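Local atomic coordinates of hydrogenase maturation factor (Thermoanaerobacter tengcongensis, PDB entry 3VTH), a protein that probably transfers the carbamoyl group of carbamoyl phosphate, at the cost of ATP, to the C-terminal cysteine of HypE during [NiFe]-hydrogenase maturation. Residues G407-T412 and L615-A620; S703-Y708 and P731-G736; G428-E433 and N437-Q442. All coordinates share one frame; numbering follows the deposited sequence.

Contact 1: G407-T412 and L615-A620; sequences GFYKNT and LFEGQA. With AP2 (phosphomethylphosphonic acid adenosyl ester), chain H.
Y409 and E617 reach toward each other from turns whose nearest CA atoms, those of these same two residues, are still 9.7 Å apart, and the side chains meet almost perpendicularly. The phenol arrives by its oxygen: Y409 OH lies 2.8 Å from E617 OE2. The carboxylate neither lies flat on the ring nor continues its plane, for the two planes are 60° apart and OE2 stands obliquely to the ring. E617 gets there by a bent chain: CG is anti to the backbone N (chi1 180°), and the turn at chi2 (86°) brings the carboxylate round to the phenol. The ring has a second neighbour at its edge, where Y409 CD2 lies 3.1 Å from O3B of the bound nucleotide analogue AP2, while F408 CE1 sits 3.3 Å above the rim of one face. On the E617 side, CG is 3.1 Å from AP2 O3'. Both residues occupy the second position of a type II beta turn, F408-N411 and F616-Q619. In the latter, G618 follows with positive phi, and its CA lies 3.9 Å from AP2 C2'; a side chain there would crowd the ribose. E617 OE1 has a long, weak ion pair with R599. The short oxygen-oxygen approach thus brings a phenol and a carboxylate from the two Kae1-like regions together, while carbons of both residues lie against the ligand, so that both regions line one pocket.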
loop_
_atom_site.group_PDB
_atom_site.type_symbol
_atom_site.label_atom_id
_atom_site.label_comp_id
_atom_site.label_asym_id
_atom_site.label_seq_id
_atom_site.Cartn_x
_atom_site.Cartn_y
_atom_site.Cartn_z
ATOM N N GLY A 407 -1.567 11.707 7.276
ATOM C CA GLY A 407 -0.424 12.422 7.835
ATOM C C GLY A 407 0.352 13.181 6.765
ATOM O O GLY A 407 -0.236 13.784 5.862
ATOM N N PHE A 408 1.671 13.129 6.871
ATOM C CA PHE A 408 2.586 13.822 5.970
ATOM C C PHE A 408 3.319 12.802 5.076
ATOM O O PHE A 408 3.114 12.795 3.861
ATOM C CB PHE A 408 3.549 14.735 6.773
ATOM C CG PHE A 408 4.869 15.032 6.078
ATOM C CD1 PHE A 408 6.071 14.815 6.741
ATOM C CD2 PHE A 408 4.910 15.504 4.769
ATOM C CE1 PHE A 408 7.305 15.081 6.119
ATOM C CE2 PHE A 408 6.127 15.764 4.141
ATOM C CZ PHE A 408 7.332 15.557 4.819
ATOM N N TYR A 409 4.155 11.952 5.667
ATOM C CA TYR A 409 4.852 10.923 4.891
ATOM C C TYR A 409 3.877 9.894 4.359
ATOM O O TYR A 409 2.934 9.505 5.064
ATOM C CB TYR A 409 5.868 10.174 5.752
ATOM C CG TYR A 409 7.035 11.009 6.214
ATOM C CD1 TYR A 409 8.047 11.381 5.327
ATOM C CD2 TYR A 409 7.131 11.417 7.546
ATOM C CE1 TYR A 409 9.148 12.151 5.757
ATOM C CE2 TYR A 409 8.227 12.179 7.993
ATOM C CZ TYR A 409 9.224 12.538 7.092
ATOM O OH TYR A 409 10.290 13.290 7.534
ATOM N N LYS A 410 4.116 9.439 3.132
ATOM C CA LYS A 410 3.399 8.291 2.587
ATOM C C LYS A 410 1.884 8.473 2.728
ATOM O O LYS A 410 1.149 7.549 3.099
ATOM C CB LYS A 410 3.846 7.014 3.313
ATOM C CG LYS A 410 5.340 6.633 3.099
ATOM C CD LYS A 410 5.712 5.474 4.039
ATOM C CE LYS A 410 7.140 4.919 3.816
ATOM N NZ LYS A 410 8.239 5.955 3.950
ATOM N N ASN A 411 1.419 9.678 2.447
ATOM C CA ASN A 411 0.041 10.002 2.774
ATOM C C ASN A 411 -0.999 9.098 2.097
ATOM O O ASN A 411 -0.858 8.742 0.929
ATOM C CB ASN A 411 -0.239 11.469 2.476
ATOM C CG ASN A 411 -1.710 11.833 2.694
ATOM O OD1 ASN A 411 -2.097 12.364 3.747
ATOM N ND2 ASN A 411 -2.526 11.523 1.719
ATOM N N THR A 412 -2.030 8.723 2.864
ATOM C CA THR A 412 -3.303 8.315 2.306
ATOM C C THR A 412 -4.365 9.088 3.094
ATOM O O THR A 412 -4.105 9.546 4.212
ATOM C CB THR A 412 -3.578 6.809 2.506
ATOM O OG1 THR A 412 -3.523 6.510 3.907
ATOM C CG2 THR A 412 -2.556 5.936 1.729
ATOM N N LEU A 615 20.311 9.887 2.471
ATOM C CA LEU A 615 19.706 10.500 1.288
ATOM C C LEU A 615 18.192 10.515 1.405
ATOM O O LEU A 615 17.528 11.351 0.802
ATOM C CB LEU A 615 20.159 9.773 0.014
ATOM C CG LEU A 615 21.684 9.774 -0.222
ATOM C CD1 LEU A 615 22.112 8.956 -1.456
ATOM C CD2 LEU A 615 22.227 11.201 -0.320
ATOM N N PHE A 616 17.655 9.593 2.202
ATOM C CA PHE A 616 16.224 9.523 2.452
ATOM C C PHE A 616 15.958 9.076 3.881
ATOM O O PHE A 616 16.767 8.382 4.486
ATOM C CB PHE A 616 15.513 8.605 1.435
ATOM C CG PHE A 616 15.980 7.158 1.457
ATOM C CD1 PHE A 616 17.044 6.746 0.672
ATOM C CD2 PHE A 616 15.324 6.207 2.239
ATOM C CE1 PHE A 616 17.470 5.419 0.680
ATOM C CE2 PHE A 616 15.748 4.866 2.251
ATOM C CZ PHE A 616 16.823 4.480 1.471
ATOM N N GLU A 617 14.811 9.491 4.407
ATOM C CA GLU A 617 14.405 9.196 5.778
ATOM C C GLU A 617 14.311 7.675 5.974
ATOM O O GLU A 617 13.648 6.986 5.213
ATOM C CB GLU A 617 13.051 9.883 6.040
ATOM C CG GLU A 617 12.437 9.697 7.432
ATOM C CD GLU A 617 12.925 10.711 8.461
ATOM O OE1 GLU A 617 14.100 10.612 8.899
ATOM O OE2 GLU A 617 12.120 11.600 8.850
ATOM N N GLY A 618 15.001 7.156 6.984
ATOM C CA GLY A 618 14.918 5.734 7.298
ATOM C C GLY A 618 16.020 4.901 6.668
ATOM O O GLY A 618 16.182 3.733 7.005
ATOM N N GLN A 619 16.771 5.494 5.742
ATOM C CA GLN A 619 17.843 4.777 5.057
ATOM C C GLN A 619 18.792 4.108 6.040
ATOM O O GLN A 619 19.129 2.933 5.885
ATOM C CB GLN A 619 18.623 5.699 4.119
ATOM C CG GLN A 619 19.816 5.017 3.422
ATOM C CD GLN A 619 20.533 5.913 2.433
ATOM O OE1 GLN A 619 21.159 5.431 1.482
ATOM N NE2 GLN A 619 20.474 7.211 2.657
ATOM N N ALA A 620 19.208 4.856 7.056
ATOM C CA ALA A 620 20.183 4.341 8.010
ATOM C C ALA A 620 19.577 3.189 8.812
ATOM O O ALA A 620 20.247 2.214 9.089
ATOM C CB ALA A 620 20.681 5.456 8.942
HETATM P PB AP2 H . 6.724 9.208 11.098
HETATM O O1B AP2 H . 8.025 8.751 11.710
HETATM O O2B AP2 H . 5.479 8.907 11.874
HETATM O O3B AP2 H . 6.816 10.615 10.564
HETATM C C3A AP2 H . 6.622 8.188 9.603
HETATM P PA AP2 H . 6.386 6.410 9.895
HETATM O O1A AP2 H . 6.095 5.927 8.481
HETATM O O2A AP2 H . 5.446 6.038 11.016
HETATM O "O5'" AP2 H . 7.839 5.881 10.372
HETATM C "C5'" AP2 H . 8.885 5.867 9.406
HETATM C "C4'" AP2 H . 10.160 5.700 10.201
HETATM O "O4'" AP2 H . 10.254 4.357 10.677
HETATM C "C3'" AP2 H . 11.403 5.909 9.359
HETATM O "O3'" AP2 H . 11.667 7.304 9.179
HETATM C "C2'" AP2 H . 12.427 5.191 10.215
HETATM O "O2'" AP2 H . 12.825 6.108 11.241
HETATM C "C1'" AP2 H . 11.640 4.010 10.800
HETATM N N9 AP2 H . 12.006 2.802 10.005
HETATM C C8 AP2 H . 11.767 2.569 8.690
HETATM N N7 AP2 H . 12.292 1.381 8.286
HETATM C C5 AP2 H . 12.884 0.824 9.360
HETATM C C6 AP2 H . 13.635 -0.427 9.638
HETATM N N6 AP2 H . 13.852 -1.350 8.668
HETATM N N1 AP2 H . 14.100 -0.609 10.905
HETATM C C2 AP2 H . 13.881 0.282 11.896
HETATM N N3 AP2 H . 13.218 1.444 11.706
HETATM C C4 AP2 H . 12.708 1.761 10.483
#

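Contact 2: S703-Y708 and P731-G736; sequences SFQNRY and PCNDGG. With FE (Fe (III) ion), chain I; AP2 (phosphomethylphosphonic acid adenosyl ester), chain H.
The sulfur of C732 rests chiefly against a peptide group: SG lies 3.5 Å from F704 C and 3.5 Å from Q705 N. Its torsion explains this, since SG stands between the backbone N and the carbonyl carbon (chi1 62°) and is thereby turned to the 703-705 backbone. The next residue, N733, forms an Asx turn in this nucleotide-binding part of the actin-like ATPase fold: its OD1 accepts from G735 N at 2.8 Å, in the carbonyl plane. With ND2 donating to I381 O, the buried amide is held at both ends and its rotation fixed. Q705 runs out between these two neighbours. Its CG is 3.9 Å from C732 SG and its CD 3.7 Å from N733 CB, with the two amide planes 72° apart. An alanine in place of Q705 is likely to open a gap beside C732 SG and the N733 side chain, which would lose the glutamine's part of their packing. The two segments grip opposite ends of AP2. N706, at the N-cap of helix 707-719, donates from ND2 to adenine N1 at 2.9 Å, while D734 OD1 binds the ferric iron at 2.2 Å, in a site completed by H483, H487, D507 and two ligand oxygens. D734 holds the ligand by its backbone as well: D734 N donates to AP2 O1A at 3.0 Å, with an N-H...O angle of 148°.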
loop_
_atom_site.group_PDB
_atom_site.type_symbol
_atom_site.label_atom_id
_atom_site.label_comp_id
_atom_site.label_asym_id
_atom_site.label_seq_id
_atom_site.Cartn_x
_atom_site.Cartn_y
_atom_site.Cartn_z
ATOM N N SER A 703 8.559 1.953 12.508
ATOM C CA SER A 703 9.691 1.098 12.941
ATOM C C SER A 703 9.350 -0.392 12.783
ATOM O O SER A 703 10.231 -1.225 12.656
ATOM C CB SER A 703 10.101 1.368 14.397
ATOM O OG SER A 703 10.500 2.707 14.614
ATOM N N PHE A 704 8.063 -0.733 12.784
ATOM C CA PHE A 704 7.696 -2.143 12.589
ATOM C C PHE A 704 7.729 -2.651 11.141
ATOM O O PHE A 704 7.442 -3.820 10.874
ATOM C CB PHE A 704 6.417 -2.489 13.345
ATOM C CG PHE A 704 6.625 -2.565 14.816
ATOM C CD1 PHE A 704 7.396 -3.602 15.361
ATOM C CD2 PHE A 704 6.119 -1.588 15.662
ATOM C CE1 PHE A 704 7.616 -3.685 16.748
ATOM C CE2 PHE A 704 6.345 -1.653 17.046
ATOM C CZ PHE A 704 7.097 -2.691 17.592
ATOM N N GLN A 705 8.159 -1.790 10.227
ATOM C CA GLN A 705 8.656 -2.244 8.928
ATOM C C GLN A 705 9.942 -3.077 9.059
ATOM O O GLN A 705 10.310 -3.810 8.139
ATOM C CB GLN A 705 8.917 -1.054 8.014
ATOM C CG GLN A 705 7.639 -0.304 7.600
ATOM C CD GLN A 705 7.959 1.005 6.933
ATOM O OE1 GLN A 705 8.510 1.921 7.561
ATOM N NE2 GLN A 705 7.619 1.114 5.660
ATOM N N ASN A 706 10.611 -2.962 10.201
ATOM C CA ASN A 706 11.772 -3.800 10.508
ATOM C C ASN A 706 11.272 -5.230 10.742
ATOM O O ASN A 706 10.519 -5.485 11.705
ATOM C CB ASN A 706 12.469 -3.238 11.755
ATOM C CG ASN A 706 13.776 -3.929 12.071
ATOM O OD1 ASN A 706 13.822 -5.139 12.255
ATOM N ND2 ASN A 706 14.850 -3.154 12.130
ATOM N N ARG A 707 11.656 -6.147 9.851
ATOM C CA ARG A 707 11.154 -7.525 9.884
ATOM C C ARG A 707 11.513 -8.252 11.198
ATOM O O ARG A 707 10.705 -8.992 11.756
ATOM C CB ARG A 707 11.692 -8.332 8.686
ATOM C CG ARG A 707 11.251 -7.805 7.317
ATOM C CD ARG A 707 11.930 -8.573 6.167
ATOM N NE ARG A 707 11.653 -10.006 6.277
ATOM C CZ ARG A 707 10.641 -10.635 5.670
ATOM N NH1 ARG A 707 9.801 -9.970 4.881
ATOM N NH2 ARG A 707 10.469 -11.939 5.862
ATOM N N TYR A 708 12.731 -8.019 11.668
ATOM C CA TYR A 708 13.254 -8.654 12.857
ATOM C C TYR A 708 12.526 -8.177 14.118
ATOM O O TYR A 708 12.028 -9.004 14.891
ATOM C CB TYR A 708 14.755 -8.397 12.954
ATOM C CG TYR A 708 15.450 -9.215 14.017
ATOM C CD1 TYR A 708 15.828 -10.544 13.771
ATOM C CD2 TYR A 708 15.745 -8.658 15.258
ATOM C CE1 TYR A 708 16.477 -11.304 14.752
ATOM C CE2 TYR A 708 16.397 -9.399 16.241
ATOM C CZ TYR A 708 16.750 -10.726 15.981
ATOM O OH TYR A 708 17.403 -11.435 16.963
ATOM N N PRO A 731 -0.523 -0.288 5.865
ATOM C CA PRO A 731 0.836 -0.287 6.415
ATOM C C PRO A 731 0.893 0.109 7.907
ATOM O O PRO A 731 -0.003 0.806 8.410
ATOM C CB PRO A 731 1.561 0.766 5.561
ATOM C CG PRO A 731 0.747 0.836 4.259
ATOM C CD PRO A 731 -0.667 0.706 4.780
ATOM N N CYS A 732 1.937 -0.365 8.597
ATOM C CA CYS A 732 2.236 0.108 9.936
ATOM C C CYS A 732 2.938 1.464 9.838
ATOM O O CYS A 732 3.039 2.181 10.827
ATOM C CB CYS A 732 3.099 -0.912 10.716
ATOM S SG CYS A 732 4.727 -1.234 9.969
ATOM N N ASN A 733 3.411 1.816 8.641
ATOM C CA ASN A 733 3.957 3.169 8.415
ATOM C C ASN A 733 2.832 4.199 8.246
ATOM O O ASN A 733 1.661 3.855 8.379
ATOM C CB ASN A 733 4.959 3.198 7.252
ATOM C CG ASN A 733 4.311 2.883 5.899
ATOM O OD1 ASN A 733 3.254 3.430 5.544
ATOM N ND2 ASN A 733 4.957 2.008 5.132
ATOM N N ASP A 734 3.183 5.450 7.961
ATOM C CA ASP A 734 2.171 6.514 7.928
ATOM C C ASP A 734 1.083 6.375 6.864
ATOM O O ASP A 734 0.072 7.082 6.920
ATOM C CB ASP A 734 2.829 7.898 7.857
ATOM C CG ASP A 734 3.378 8.348 9.206
ATOM O OD1 ASP A 734 3.303 7.564 10.173
ATOM O OD2 ASP A 734 3.868 9.492 9.307
ATOM N N GLY A 735 1.314 5.483 5.900
ATOM C CA GLY A 735 0.274 5.070 4.928
ATOM C C GLY A 735 -0.974 4.529 5.604
ATOM O O GLY A 735 -2.059 4.597 5.037
ATOM N N GLY A 736 -0.832 4.005 6.819
ATOM C CA GLY A 736 -1.993 3.451 7.542
ATOM C C GLY A 736 -2.706 4.426 8.483
ATOM O O GLY A 736 -3.790 4.132 8.959
HETATM FE FE FE I . 4.209 7.454 12.196
HETATM P PB AP2 H . 6.724 9.208 11.098
HETATM O O1B AP2 H . 8.025 8.751 11.710
HETATM O O2B AP2 H . 5.479 8.907 11.874
HETATM O O3B AP2 H . 6.816 10.615 10.564
HETATM C C3A AP2 H . 6.622 8.188 9.603
HETATM P PA AP2 H . 6.386 6.410 9.895
HETATM O O1A AP2 H . 6.095 5.927 8.481
HETATM O O2A AP2 H . 5.446 6.038 11.016
HETATM O "O5'" AP2 H . 7.839 5.881 10.372
HETATM C "C5'" AP2 H . 8.885 5.867 9.406
HETATM C "C4'" AP2 H . 10.160 5.700 10.201
HETATM O "O4'" AP2 H . 10.254 4.357 10.677
HETATM C "C3'" AP2 H . 11.403 5.909 9.359
HETATM O "O3'" AP2 H . 11.667 7.304 9.179
HETATM C "C2'" AP2 H . 12.427 5.191 10.215
HETATM O "O2'" AP2 H . 12.825 6.108 11.241
HETATM C "C1'" AP2 H . 11.640 4.010 10.800
HETATM N N9 AP2 H . 12.006 2.802 10.005
HETATM C C8 AP2 H . 11.767 2.569 8.690
HETATM N N7 AP2 H . 12.292 1.381 8.286
HETATM C C5 AP2 H . 12.884 0.824 9.360
HETATM C C6 AP2 H . 13.635 -0.427 9.638
HETATM N N6 AP2 H . 13.852 -1.350 8.668
HETATM N N1 AP2 H . 14.100 -0.609 10.905
HETATM C C2 AP2 H . 13.881 0.282 11.896
HETATM N N3 AP2 H . 13.218 1.444 11.706
HETATM C C4 AP2 H . 12.708 1.761 10.483
#

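Contact 3: G428-E433 and N437-Q442; sequences GDLDNE and NYYIEQ
L430 sets one methyl squarely on the ring of Y439: CD1 lies 3.6 Å from the ring centroid and only 8° off the normal, a CH-pi contact over the middle of the face. The nearest ring carbon, Y439 CD2, is 3.7 Å from L430 CD1, and CZ is no farther than 4.0 Å, so the methyl favours no edge. The other branch reaches back along the tyrosine, with L430 CD2 at 3.9 Å from Y439 CB. The leucine comes in roughly perpendicular to the tyrosine. Y439 CG is anti to its own backbone N (chi1 173°), which swings the ring off the helix to where the leucine can cover it, and the phenol oxygen is hydrogen-bonded to V405 O, so both the face and the far end of the ring are held. L430 is itself the centre of an inverse gamma turn, in the loop that leads through N432, the N-cap, into helix 433-449 of the Kae1-like domain. The first turn of that helix is closed by N437 N donating to E433 O at 2.8 Å. Beside this bond the E433 and N437 side chains run alongside each other in the same direction. Their contact is loose, E433 CG being 4.2 Å from N437 OD1. With CG anti to the carbonyl carbon (chi1 -70°), the asparagine instead leans over the first turn's backbone, N437 CG 3.1 Å from E433 O.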
loop_
_atom_site.group_PDB
_atom_site.type_symbol
_atom_site.label_atom_id
_atom_site.label_comp_id
_atom_site.label_asym_id
_atom_site.label_seq_id
_atom_site.Cartn_x
_atom_site.Cartn_y
_atom_site.Cartn_z
ATOM N N GLY A 428 1.491 9.859 -1.469
ATOM C CA GLY A 428 2.925 10.221 -1.425
ATOM C C GLY A 428 3.194 11.203 -0.290
ATOM O O GLY A 428 2.284 11.572 0.440
ATOM N N ASP A 429 4.445 11.624 -0.140
ATOM C CA ASP A 429 4.818 12.602 0.886
ATOM C C ASP A 429 4.168 13.943 0.544
ATOM O O ASP A 429 4.408 14.478 -0.529
ATOM C CB ASP A 429 6.356 12.752 0.936
ATOM C CG ASP A 429 7.060 11.485 1.420
ATOM O OD1 ASP A 429 6.394 10.506 1.859
ATOM O OD2 ASP A 429 8.308 11.464 1.376
ATOM N N LEU A 430 3.331 14.479 1.436
ATOM C CA LEU A 430 2.665 15.755 1.162
ATOM C C LEU A 430 3.589 16.914 1.472
ATOM O O LEU A 430 3.393 17.620 2.447
ATOM C CB LEU A 430 1.374 15.902 1.962
ATOM C CG LEU A 430 0.209 15.034 1.535
ATOM C CD1 LEU A 430 -1.096 15.636 2.061
ATOM C CD2 LEU A 430 0.164 14.934 0.004
ATOM N N ASP A 431 4.560 17.115 0.597
ATOM C CA ASP A 431 5.783 17.850 0.886
ATOM C C ASP A 431 5.892 19.067 -0.023
ATOM O O ASP A 431 6.742 19.926 0.174
ATOM C CB ASP A 431 6.955 16.912 0.584
ATOM C CG ASP A 431 8.184 17.209 1.409
ATOM O OD1 ASP A 431 9.236 16.582 1.121
ATOM O OD2 ASP A 431 8.124 18.056 2.331
ATOM N N ASN A 432 5.036 19.127 -1.033
ATOM C CA ASN A 432 5.115 20.181 -2.035
ATOM C C ASN A 432 3.767 20.388 -2.699
ATOM O O ASN A 432 2.839 19.585 -2.515
ATOM C CB ASN A 432 6.178 19.834 -3.086
ATOM C CG ASN A 432 5.964 18.450 -3.691
ATOM O OD1 ASN A 432 6.498 17.460 -3.202
ATOM N ND2 ASN A 432 5.160 18.380 -4.734
ATOM N N GLU A 433 3.696 21.457 -3.485
ATOM C CA GLU A 433 2.486 21.928 -4.129
ATOM C C GLU A 433 1.891 20.911 -5.112
ATOM O O GLU A 433 0.672 20.779 -5.207
ATOM C CB GLU A 433 2.793 23.235 -4.864
ATOM C CG GLU A 433 1.580 24.096 -5.168
ATOM C CD GLU A 433 1.953 25.422 -5.819
ATOM O OE1 GLU A 433 3.093 25.894 -5.621
ATOM O OE2 GLU A 433 1.099 25.994 -6.532
ATOM N N ASN A 437 -1.695 19.273 -4.734
ATOM C CA ASN A 437 -2.730 19.413 -5.773
ATOM C C ASN A 437 -3.342 18.067 -6.152
ATOM O O ASN A 437 -4.557 17.952 -6.319
ATOM C CB ASN A 437 -2.186 20.099 -7.033
ATOM C CG ASN A 437 -1.890 21.566 -6.824
ATOM O OD1 ASN A 437 -1.211 22.188 -7.645
ATOM N ND2 ASN A 437 -2.395 22.136 -5.731
ATOM N N TYR A 438 -2.480 17.067 -6.281
ATOM C CA TYR A 438 -2.862 15.695 -6.579
ATOM C C TYR A 438 -3.686 15.054 -5.449
ATOM O O TYR A 438 -4.738 14.448 -5.702
ATOM C CB TYR A 438 -1.603 14.896 -6.866
ATOM C CG TYR A 438 -1.768 13.402 -6.996
ATOM C CD1 TYR A 438 -0.923 12.544 -6.299
ATOM C CD2 TYR A 438 -2.749 12.835 -7.828
ATOM C CE1 TYR A 438 -1.037 11.157 -6.414
ATOM C CE2 TYR A 438 -2.887 11.432 -7.928
ATOM C CZ TYR A 438 -2.024 10.610 -7.233
ATOM O OH TYR A 438 -2.107 9.233 -7.327
ATOM N N TYR A 439 -3.211 15.200 -4.217
ATOM C CA TYR A 439 -3.992 14.842 -3.038
ATOM C C TYR A 439 -5.401 15.438 -3.089
ATOM O O TYR A 439 -6.377 14.720 -2.948
ATOM C CB TYR A 439 -3.243 15.342 -1.811
ATOM C CG TYR A 439 -3.910 15.229 -0.472
ATOM C CD1 TYR A 439 -4.477 16.349 0.123
ATOM C CD2 TYR A 439 -3.893 14.036 0.246
ATOM C CE1 TYR A 439 -5.035 16.286 1.401
ATOM C CE2 TYR A 439 -4.457 13.954 1.528
ATOM C CZ TYR A 439 -5.035 15.097 2.094
ATOM O OH TYR A 439 -5.600 15.069 3.360
ATOM N N ILE A 440 -5.493 16.746 -3.312
ATOM C CA ILE A 440 -6.783 17.457 -3.331
ATOM C C ILE A 440 -7.737 16.898 -4.367
ATOM O O ILE A 440 -8.913 16.692 -4.074
ATOM C CB ILE A 440 -6.614 18.990 -3.556
ATOM C CG1 ILE A 440 -6.015 19.638 -2.316
ATOM C CG2 ILE A 440 -7.956 19.655 -3.898
ATOM C CD1 ILE A 440 -6.558 19.093 -1.027
ATOM N N GLU A 441 -7.215 16.638 -5.564
ATOM C CA GLU A 441 -7.997 16.102 -6.671
ATOM C C GLU A 441 -8.460 14.661 -6.417
ATOM O O GLU A 441 -9.548 14.270 -6.846
ATOM C CB GLU A 441 -7.211 16.175 -7.994
ATOM C CG GLU A 441 -6.387 14.889 -8.351
ATOM C CD GLU A 441 -6.150 14.698 -9.857
ATOM O OE1 GLU A 441 -6.709 15.479 -10.669
ATOM O OE2 GLU A 441 -5.399 13.762 -10.236
ATOM N N GLN A 442 -7.626 13.866 -5.750
ATOM C CA GLN A 442 -8.012 12.505 -5.415
ATOM C C GLN A 442 -9.121 12.490 -4.373
ATOM O O GLN A 442 -10.038 11.676 -4.460
ATOM C CB GLN A 442 -6.799 11.676 -4.975
ATOM C CG GLN A 442 -5.876 11.322 -6.148
ATOM C CD GLN A 442 -6.624 10.723 -7.335
ATOM O OE1 GLN A 442 -7.084 9.580 -7.287
ATOM N NE2 GLN A 442 -6.753 11.500 -8.406
#

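Along the chain, contact 3 is nested within the stretch between the two segments of contact 1, and contact 2 follows both. The loop 407-412, between strands 402-404 and 414-417, connects all three. Contacts 1 and 2 have centres 11 Å apart, share the ligand AP2 and are joined by a probable hydrogen bond between T412 OG1 and G735 O (2.7 Å). Contacts 1 and 3, with centres 14 Å apart, are joined by probable bonds from K410 N to D429 OD1 (2.8 Å) and N411 N to G428 O (2.9 Å). Contacts 2 and 3, with centres 22 Å apart, do not touch. The loop leading into helix 433-449 is therefore linked to the iron and nucleotide site through 407-412, which bridges the two Kae1-like regions.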